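Local coordinates for protein alpha,alpha-trehalose-phosphate synthase (UDP-forming) (Burkholderia multivorans, PDB 5UOF) that belongs to glycosyltransferase family 20, whose members have the two-domain GT-B fold, at residues 84-89 with 140-145; 110-115 with 176-181. All coordinates share one frame; numbering follows the deposited sequence.

Interactions 1 and 2 both belong to the N-terminal Rossmann-like half of this GT-B protein, the half built on the mixed sheet that contains strand 135-139, and their centres lie about 10 Å apart. Along the chain the four segments alternate: 84-89 and 110-115 come first, then their partners 140-145 and 176-181. Y115 of 110-115 places its OH 2.7 Å from Y141 O of interaction 1, a probable hydrogen bond, and its ring meets that of F89. Helix 109-127 thus ties the loop after strand 135-139, through Y115, to the start of helix 179-186, through Y112. Interaction 1 is buried, about 15 Å from the chain centre; interaction 2, about 23 Å from it, is partly buried.

Interaction 1 (84-89 with 140-145); sequences QYYRGF and DYHLLP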
loop_
_atom_site.group_PDB
_atom_site.type_symbol
_atom_site.label_atom_id
_atom_site.label_comp_id
_atom_site.label_asym_id
_atom_site.label_seq_id
_atom_site.Cartn_x
_atom_site.Cartn_y
_atom_site.Cartn_z
ATOM N N GLN A 84 -3.300 21.442 -15.101
ATOM C CA GLN A 84 -2.122 21.056 -14.326
ATOM C C GLN A 84 -2.404 20.982 -12.830
ATOM O O GLN A 84 -1.696 20.266 -12.111
ATOM C CB GLN A 84 -0.972 22.031 -14.606
ATOM C CG GLN A 84 -0.494 21.983 -16.053
ATOM C CD GLN A 84 0.751 22.818 -16.309
ATOM O OE1 GLN A 84 0.992 23.819 -15.633
ATOM N NE2 GLN A 84 1.547 22.408 -17.294
ATOM N N TYR A 85 -3.424 21.696 -12.349
ATOM C CA TYR A 85 -3.800 21.698 -10.943
ATOM C C TYR A 85 -4.765 20.562 -10.612
ATOM O O TYR A 85 -4.581 19.872 -9.611
ATOM C CB TYR A 85 -4.418 23.053 -10.580
ATOM C CG TYR A 85 -4.661 23.309 -9.099
ATOM C CD1 TYR A 85 -5.734 22.718 -8.428
ATOM C CD2 TYR A 85 -3.846 24.184 -8.385
ATOM C CE1 TYR A 85 -5.975 22.978 -7.076
ATOM C CE2 TYR A 85 -4.073 24.445 -7.039
ATOM C CZ TYR A 85 -5.141 23.849 -6.391
ATOM O OH TYR A 85 -5.369 24.125 -5.055
ATOM N N TYR A 86 -5.792 20.348 -11.443
ATOM C CA TYR A 86 -6.859 19.400 -11.129
ATOM C C TYR A 86 -6.852 18.121 -11.960
ATOM O O TYR A 86 -7.484 17.139 -11.548
ATOM C CB TYR A 86 -8.231 20.067 -11.301
ATOM C CG TYR A 86 -8.517 21.106 -10.249
ATOM C CD1 TYR A 86 -8.780 20.730 -8.936
ATOM C CD2 TYR A 86 -8.521 22.461 -10.566
ATOM C CE1 TYR A 86 -9.042 21.677 -7.961
ATOM C CE2 TYR A 86 -8.784 23.423 -9.597
ATOM C CZ TYR A 86 -9.045 23.020 -8.297
ATOM O OH TYR A 86 -9.297 23.962 -7.330
ATOM N N ARG A 87 -6.192 18.106 -13.114
ATOM C CA ARG A 87 -6.216 16.953 -14.016
ATOM C C ARG A 87 -4.803 16.515 -14.346
ATOM O O ARG A 87 -4.454 16.234 -15.497
ATOM C CB ARG A 87 -6.997 17.267 -15.286
ATOM C CG ARG A 87 -8.438 17.659 -15.040
ATOM C CD ARG A 87 -9.210 17.814 -16.337
ATOM N NE ARG A 87 -9.355 16.543 -17.040
ATOM C CZ ARG A 87 -8.732 16.234 -18.173
ATOM N NH1 ARG A 87 -7.921 17.113 -18.752
ATOM N NH2 ARG A 87 -8.926 15.048 -18.732
ATOM N N GLY A 88 -3.957 16.485 -13.319
ATOM C CA GLY A 88 -2.577 16.109 -13.519
ATOM C C GLY A 88 -2.019 15.337 -12.345
ATOM O O GLY A 88 -2.632 14.382 -11.876
ATOM N N PHE A 89 -0.881 15.792 -11.828
ATOM C CA PHE A 89 -0.108 14.991 -10.881
ATOM C C PHE A 89 -0.852 14.760 -9.567
ATOM O O PHE A 89 -0.810 13.655 -9.013
ATOM C CB PHE A 89 1.239 15.678 -10.624
ATOM C CG PHE A 89 2.022 15.084 -9.484
ATOM C CD1 PHE A 89 2.788 13.935 -9.673
ATOM C CD2 PHE A 89 2.000 15.677 -8.231
ATOM C CE1 PHE A 89 3.504 13.388 -8.622
ATOM C CE2 PHE A 89 2.723 15.147 -7.174
ATOM C CZ PHE A 89 3.474 13.987 -7.364
ATOM N N ASP A 140 -4.570 21.063 2.060
ATOM C CA ASP A 140 -4.707 19.819 1.308
ATOM C C ASP A 140 -3.718 19.636 0.159
ATOM O O ASP A 140 -2.912 20.520 -0.156
ATOM C CB ASP A 140 -6.133 19.657 0.786
ATOM C CG ASP A 140 -6.618 18.210 0.876
ATOM O OD1 ASP A 140 -5.889 17.372 1.471
ATOM O OD2 ASP A 140 -7.707 17.897 0.348
ATOM N N TYR A 141 -3.803 18.463 -0.473
ATOM C CA TYR A 141 -2.692 17.920 -1.245
ATOM C C TYR A 141 -2.431 18.660 -2.557
ATOM O O TYR A 141 -1.311 18.567 -3.076
ATOM C CB TYR A 141 -2.942 16.423 -1.500
ATOM C CG TYR A 141 -4.177 16.128 -2.321
ATOM C CD1 TYR A 141 -5.443 16.098 -1.734
ATOM C CD2 TYR A 141 -4.079 15.899 -3.688
ATOM C CE1 TYR A 141 -6.567 15.848 -2.497
ATOM C CE2 TYR A 141 -5.193 15.641 -4.454
ATOM C CZ TYR A 141 -6.436 15.618 -3.854
ATOM O OH TYR A 141 -7.546 15.369 -4.628
ATOM N N HIS A 142 -3.422 19.363 -3.122
ATOM C CA HIS A 142 -3.162 20.113 -4.351
ATOM C C HIS A 142 -2.171 21.237 -4.119
ATOM O O HIS A 142 -1.559 21.722 -5.079
ATOM C CB HIS A 142 -4.450 20.727 -4.921
ATOM C CG HIS A 142 -5.494 19.729 -5.331
ATOM N ND1 HIS A 142 -5.389 18.968 -6.477
ATOM C CD2 HIS A 142 -6.682 19.403 -4.773
ATOM C CE1 HIS A 142 -6.458 18.201 -6.596
ATOM N NE2 HIS A 142 -7.257 18.445 -5.573
ATOM N N LEU A 143 -2.026 21.678 -2.866
ATOM C CA LEU A 143 -1.212 22.839 -2.519
ATOM C C LEU A 143 -0.036 22.457 -1.635
ATOM O O LEU A 143 0.531 23.312 -0.957
ATOM C CB LEU A 143 -2.071 23.893 -1.818
ATOM C CG LEU A 143 -3.124 24.581 -2.676
ATOM C CD1 LEU A 143 -4.185 25.254 -1.807
ATOM C CD2 LEU A 143 -2.443 25.575 -3.602
ATOM N N LEU A 144 0.316 21.177 -1.593
ATOM C CA LEU A 144 1.450 20.750 -0.778
ATOM C C LEU A 144 2.729 21.568 -0.991
ATOM O O LEU A 144 3.353 21.957 0.011
ATOM C CB LEU A 144 1.654 19.249 -1.019
ATOM C CG LEU A 144 2.578 18.531 -0.050
ATOM C CD1 LEU A 144 2.098 17.116 0.105
ATOM C CD2 LEU A 144 3.995 18.568 -0.597
ATOM N N PRO A 145 3.169 21.884 -2.214
ATOM C CA PRO A 145 4.411 22.655 -2.376
ATOM C C PRO A 145 4.281 24.145 -2.085
ATOM O O PRO A 145 5.242 24.889 -2.314
ATOM C CB PRO A 145 4.772 22.436 -3.859
ATOM C CG PRO A 145 3.849 21.376 -4.371
ATOM C CD PRO A 145 2.627 21.463 -3.517
HETATM O O HOH W 1 -2.477 20.522 -7.888
#
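The closest packing is where the Y85 side chain runs across that of H142 and reaches L143: Y85 CE1 lies 3.5 Å from H142 CB, and Y85 OH lies 3.3 Å from L143 CG. With CG anti to the backbone N (chi1 -170°), the Y85 ring extends toward the loop 140-145. L143 CD2 sits at the ring's edge, 4.0 Å from Y85 CE2, while Y85 OH is hydrogen-bonded to N17. The rings of Y85 and H142 are only 18° from parallel but slid apart, so there is hardly any stacking overlap. The loop follows strand 135-139 and precedes helix 146-152 in the Rossmann-like N-terminal domain of the GT-B fold, and here it meets the C-terminal end of helix 79-86. The contact is looser at Y86, which is partly exposed: its edge faces the H142 ring in a T-shaped pair, planes at 59°, and the closest atoms, Y86 CD1 and H142 CE1, are 4.2 Å apart. Y141 CE2 lies over the rim of the opposite imidazole face. Polar ties are modest. H142 ND1 gives Y85 O a weak, bent hydrogen bond of 3.4 Å, and a water 2.8 Å from Y85 O also reaches H142 O.

Interaction 2 (110-115 with 176-181); sequences QEYAGY and VPPHDE
Y112 carries the whole contact, meeting P178 with one ring face and E181 with its hydroxyl. The CH-pi interaction comes first: P178 CG sits 3.6 Å from the centroid of the Y112 ring and just 12° off the ring normal, which places it squarely over the face. P178 CB is nearer the phenol end, 3.5 Å from Y112 CZ, so two ring carbons of the proline cover the aromatic surface from its centre toward the hydroxyl. Y112 reaches across because its CG is anti to the backbone N (chi1 180°), directing the ring from helix 109-127 to the start of helix 179-186. P178 is the N-cap residue of that second helix and the third residue of a type I beta turn running from V176 to H179; both helices belong to the Rossmann-like N-terminal domain of the GT-B fold. The hydrogen bond is of another kind: Y112 OH donates to E181 OE2 at 2.7 Å. OE2 lies near the plane of the phenol ring, at its edge, but the hydroxyl approaches from above the carboxylate, 37° out of the carboxylate plane. The extended E181 chain brings its acid from the first turn of helix 179-186. L182 and F185 of the same helix also touch Y112, and its ring meets that of F89. Next to P178, P177 packs on D415 of the second subunit.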
loop_
_atom_site.group_PDB
_atom_site.type_symbol
_atom_site.label_atom_id
_atom_site.label_comp_id
_atom_site.label_asym_id
_atom_site.label_seq_id
_atom_site.Cartn_x
_atom_site.Cartn_y
_atom_site.Cartn_z
ATOM N N GLN A 110 6.181 15.472 -16.744
ATOM C CA GLN A 110 5.727 16.798 -17.144
ATOM C C GLN A 110 4.546 17.247 -16.296
ATOM O O GLN A 110 4.433 18.437 -15.978
ATOM C CB GLN A 110 5.373 16.826 -18.631
ATOM C CG GLN A 110 6.519 16.441 -19.552
ATOM C CD GLN A 110 7.849 17.040 -19.127
ATOM O OE1 GLN A 110 7.961 18.248 -18.903
ATOM N NE2 GLN A 110 8.869 16.190 -19.012
ATOM N N GLU A 111 3.672 16.317 -15.909
ATOM C CA GLU A 111 2.586 16.671 -14.996
ATOM C C GLU A 111 3.128 17.121 -13.647
ATOM O O GLU A 111 2.629 18.084 -13.058
ATOM C CB GLU A 111 1.624 15.492 -14.816
ATOM C CG GLU A 111 0.801 15.195 -16.052
ATOM C CD GLU A 111 -0.215 14.088 -15.827
ATOM O OE1 GLU A 111 -1.126 13.934 -16.668
ATOM O OE2 GLU A 111 -0.109 13.387 -14.807
ATOM N N TYR A 112 4.164 16.442 -13.147
ATOM C CA TYR A 112 4.755 16.848 -11.879
ATOM C C TYR A 112 5.367 18.239 -11.982
ATOM O O TYR A 112 5.183 19.070 -11.083
ATOM C CB TYR A 112 5.798 15.815 -11.424
ATOM C CG TYR A 112 6.442 16.173 -10.104
ATOM C CD1 TYR A 112 5.660 16.405 -8.969
ATOM C CD2 TYR A 112 7.819 16.285 -9.984
ATOM C CE1 TYR A 112 6.241 16.752 -7.764
ATOM C CE2 TYR A 112 8.411 16.632 -8.771
ATOM C CZ TYR A 112 7.612 16.862 -7.671
ATOM O OH TYR A 112 8.196 17.192 -6.474
ATOM N N ALA A 113 6.090 18.515 -13.074
ATOM C CA ALA A 113 6.602 19.868 -13.284
ATOM C C ALA A 113 5.463 20.880 -13.306
ATOM O O ALA A 113 5.603 21.994 -12.783
ATOM C CB ALA A 113 7.404 19.948 -14.583
ATOM N N GLY A 114 4.329 20.508 -13.906
ATOM C CA GLY A 114 3.195 21.423 -13.962
ATOM C C GLY A 114 2.598 21.703 -12.596
ATOM O O GLY A 114 2.156 22.820 -12.316
ATOM N N TYR A 115 2.545 20.680 -11.745
ATOM C CA TYR A 115 2.107 20.825 -10.356
ATOM C C TYR A 115 2.970 21.822 -9.599
ATOM O O TYR A 115 2.459 22.748 -8.947
ATOM C CB TYR A 115 2.175 19.440 -9.721
ATOM C CG TYR A 115 1.923 19.290 -8.252
ATOM C CD1 TYR A 115 0.673 19.524 -7.712
ATOM C CD2 TYR A 115 2.914 18.793 -7.418
ATOM C CE1 TYR A 115 0.431 19.324 -6.359
ATOM C CE2 TYR A 115 2.680 18.576 -6.077
ATOM C CZ TYR A 115 1.433 18.845 -5.551
ATOM O OH TYR A 115 1.182 18.621 -4.213
ATOM N N VAL A 176 5.196 7.175 -5.033
ATOM C CA VAL A 176 5.269 8.486 -5.682
ATOM C C VAL A 176 6.738 8.770 -5.977
ATOM O O VAL A 176 7.511 8.970 -5.036
ATOM C CB VAL A 176 4.682 9.592 -4.786
ATOM C CG1 VAL A 176 4.801 10.943 -5.478
ATOM C CG2 VAL A 176 3.228 9.308 -4.418
ATOM N N PRO A 177 7.182 8.802 -7.232
ATOM C CA PRO A 177 8.634 8.892 -7.493
ATOM C C PRO A 177 9.284 10.105 -6.834
ATOM O O PRO A 177 10.383 9.974 -6.275
ATOM C CB PRO A 177 8.716 8.936 -9.030
ATOM C CG PRO A 177 7.514 8.082 -9.457
ATOM C CD PRO A 177 6.420 8.473 -8.452
ATOM N N PRO A 178 8.650 11.312 -6.826
ATOM C CA PRO A 178 9.302 12.440 -6.127
ATOM C C PRO A 178 8.993 12.543 -4.628
ATOM O O PRO A 178 8.955 13.646 -4.068
ATOM C CB PRO A 178 8.774 13.664 -6.888
ATOM C CG PRO A 178 7.387 13.253 -7.297
ATOM C CD PRO A 178 7.520 11.782 -7.659
ATOM N N HIS A 179 8.858 11.398 -3.952
ATOM C CA HIS A 179 8.470 11.398 -2.539
ATOM C C HIS A 179 9.440 12.201 -1.677
ATOM O O HIS A 179 9.016 12.921 -0.769
ATOM C CB HIS A 179 8.372 9.958 -2.024
ATOM C CG HIS A 179 9.606 9.142 -2.253
ATOM N ND1 HIS A 179 10.646 9.084 -1.348
ATOM C CD2 HIS A 179 9.954 8.332 -3.279
ATOM C CE1 HIS A 179 11.585 8.280 -1.814
ATOM N NE2 HIS A 179 11.186 7.803 -2.980
ATOM N N ASP A 180 10.748 12.081 -1.932
ATOM C CA ASP A 180 11.711 12.829 -1.125
ATOM C C ASP A 180 11.494 14.332 -1.255
ATOM O O ASP A 180 11.542 15.063 -0.258
ATOM C CB ASP A 180 13.146 12.472 -1.515
ATOM C CG ASP A 180 14.179 13.295 -0.747
ATOM O OD1 ASP A 180 14.416 12.994 0.443
ATOM O OD2 ASP A 180 14.743 14.256 -1.325
ATOM N N GLU A 181 11.243 14.813 -2.474
ATOM C CA GLU A 181 11.023 16.245 -2.664
ATOM C C GLU A 181 9.706 16.694 -2.038
ATOM O O GLU A 181 9.617 17.807 -1.500
ATOM C CB GLU A 181 11.057 16.576 -4.153
ATOM C CG GLU A 181 11.026 18.069 -4.453
ATOM C CD GLU A 181 11.349 18.379 -5.899
ATOM O OE1 GLU A 181 12.160 19.299 -6.146
ATOM O OE2 GLU A 181 10.790 17.710 -6.787
#